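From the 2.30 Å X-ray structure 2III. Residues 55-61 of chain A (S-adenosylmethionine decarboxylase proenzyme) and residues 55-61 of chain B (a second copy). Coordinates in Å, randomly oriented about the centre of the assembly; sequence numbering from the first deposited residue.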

# COMPACT_ATOMS: atom_id res chain seq x y z
N ALA A 55 -10.97 0.65 10.90
CA ALA A 55 -9.69 0.01 11.16
C ALA A 55 -8.75 -0.06 9.96
O ALA A 55 -9.16 0.09 8.81
N THR A 56 -7.48 -0.28 10.26
CA THR A 56 -6.45 -0.43 9.24
C THR A 56 -5.91 -1.85 9.37
O THR A 56 -5.84 -2.41 10.47
N GLY A 57 -5.56 -2.43 8.24
CA GLY A 57 -5.01 -3.78 8.24
C GLY A 57 -3.99 -3.86 7.13
O GLY A 57 -4.25 -3.42 6.01
N VAL A 58 -2.81 -4.38 7.44
CA VAL A 58 -1.76 -4.52 6.44
C VAL A 58 -1.11 -5.88 6.59
O VAL A 58 -0.85 -6.35 7.69
N VAL A 59 -0.86 -6.53 5.46
CA VAL A 59 -0.23 -7.84 5.46
C VAL A 59 1.00 -7.78 4.57
O VAL A 59 0.90 -7.44 3.39
N LEU A 60 2.16 -8.10 5.13
CA LEU A 60 3.39 -8.14 4.34
C LEU A 60 3.43 -9.55 3.76
O LEU A 60 3.31 -10.53 4.49
N LEU A 61 3.56 -9.65 2.44
CA LEU A 61 3.59 -10.95 1.77
C LEU A 61 5.02 -11.43 1.52
O LEU A 61 5.95 -10.63 1.51
N ALA B 55 14.44 -5.53 0.72
CA ALA B 55 13.59 -5.49 1.90
C ALA B 55 12.23 -4.84 1.69
O ALA B 55 12.01 -4.10 0.73
N THR B 56 11.32 -5.13 2.60
CA THR B 56 9.99 -4.54 2.60
C THR B 56 9.87 -3.71 3.87
O THR B 56 10.44 -4.05 4.91
N GLY B 57 9.14 -2.61 3.77
CA GLY B 57 8.95 -1.75 4.92
C GLY B 57 7.56 -1.16 4.82
O GLY B 57 7.17 -0.68 3.75
N VAL B 58 6.79 -1.23 5.90
CA VAL B 58 5.45 -0.67 5.91
C VAL B 58 5.23 0.09 7.20
O VAL B 58 5.62 -0.36 8.28
N VAL B 59 4.61 1.26 7.10
CA VAL B 59 4.33 2.07 8.27
C VAL B 59 2.84 2.38 8.29
O VAL B 59 2.30 2.93 7.33
N LEU B 60 2.17 2.01 9.37
CA LEU B 60 0.75 2.31 9.52
C LEU B 60 0.72 3.72 10.14
O LEU B 60 1.37 3.96 11.16
N LEU B 61 0.01 4.64 9.50
CA LEU B 61 -0.08 6.01 9.99
C LEU B 61 -1.33 6.24 10.83
O LEU B 61 -2.29 5.48 10.74

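Two copies of the same strand run antiparallel here, at 177° between their N-to-C directions, related by an exact two-fold axis. Their axes come no closer than 8.8 Å, too far for backbone pairing, and no direct hydrogen bond crosses between them. What fills the gap is side chain, and the alternation of an extended strand decides which: A:Thr56, A:Val58 and A:Leu60 point their CA-to-CB bonds toward the partner, while those of A:Val59 and A:Leu61 point away.

A:Ala55 opens the stretch out of reach of the other strand; it is buried, and its small apolar side chain suits that setting. A:Thr56 is the first to point inward, with chi1 in the m well at -72°. Its two branches serve different partners. The methyl CG2 lies 3.9 Å from CD2 of B:Leu60, an ordinary van der Waals contact, while OG1 donates to a water 2.7 Å away. That water in turn donates to the carbonyl O of B:Leu61 at 2.8 Å, so a single molecule bridges the two chains. A threonine suits this edge of the contact because it offers both a methyl for the apolar neighbour and a hydroxyl for the water.

A:Gly57 has no side chain, and a CB there would point away from the partner strand, so the contact loses nothing at this position.

A:Val58 lies at the centre, where the two-fold axis brings it against its own copy: CG2 of A:Val58 meets CG2 of B:Val58 at 3.6 Å. In the p rotamer (64°) the other methyl, CG1 of A:Val58, lies only 3.4 Å from CD1 of B:Leu60. A beta-branched residue is at home in a strand, and its short, forked side chain can touch two neighbours at once without having to reach far.

The CA-to-CB bond of A:Val59, a t rotamer at -173°, points away; the residue is buried all the same, which suits an apolar, beta-branched side chain in a strand.

A:Leu60 supplies the longer reach. With chi1 at -75° (m) and chi2 at 68° (p), it sets CD1 at 3.4 Å from CG1 of B:Val58 and CD2 at 4.0 Å from CG2 of B:Thr56, repeating by symmetry the contacts already met from the other side. The longer, branched leucine thus spans two successive inward-facing positions of the partner.

The CA-to-CB bond of A:Leu61 points away (chi1 m, chi2 t), and its apolar side chain suits a buried site, yet its backbone still takes part: its carbonyl O accepts from the second water at 2.8 Å, and that water accepts from OG1 of B:Thr56 at 2.7 Å. The apolar middle is flanked by two symmetry-related water bridges.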

# COMPACT_ATOMS: atom_id res chain seq x y z
CB ALA A 55 -9.94 -1.42 11.70
CB THR A 56 -5.30 0.56 9.43
OG1 THR A 56 -5.74 1.88 9.10
CG2 THR A 56 -4.12 0.18 8.55
CB VAL A 58 -0.67 -3.44 6.59
CG1 VAL A 58 0.03 -3.60 7.92
CG2 VAL A 58 0.33 -3.54 5.44
CB VAL A 59 -1.16 -8.92 4.90
CG1 VAL A 59 -0.54 -10.31 5.09
CG2 VAL A 59 -2.52 -8.84 5.58
CB LEU A 60 4.63 -7.89 5.22
CG LEU A 60 4.91 -6.46 5.69
CD1 LEU A 60 3.84 -6.00 6.66
CD2 LEU A 60 6.26 -6.39 6.36
CB LEU A 61 2.84 -10.88 0.44
CG LEU A 61 1.41 -10.36 0.52
CD1 LEU A 61 0.79 -10.37 -0.88
CD2 LEU A 61 0.59 -11.22 1.48
CB ALA B 55 14.34 -4.77 3.04
CB THR B 56 8.89 -5.61 2.60
OG1 THR B 56 8.85 -6.26 1.32
CG2 THR B 56 7.54 -4.99 2.89
CB VAL B 58 4.37 -1.76 5.79
CG1 VAL B 58 4.43 -2.67 7.00
CG2 VAL B 58 2.99 -1.12 5.67
CB VAL B 59 5.08 3.41 8.22
CG1 VAL B 59 4.91 4.17 9.54
CG2 VAL B 59 6.55 3.17 7.91
CB LEU B 60 0.06 1.31 10.45
CG LEU B 60 -0.25 -0.10 9.90
CD1 LEU B 60 1.04 -0.85 9.66
CD2 LEU B 60 -1.11 -0.85 10.89
CB LEU B 61 -0.08 6.99 8.82
CG LEU B 61 1.09 6.85 7.84
CD1 LEU B 61 0.96 7.90 6.75
CD2 LEU B 61 2.41 6.99 8.58
O HOH W 1 -3.48 3.29 9.54
O HOH W 2 6.84 -8.01 1.70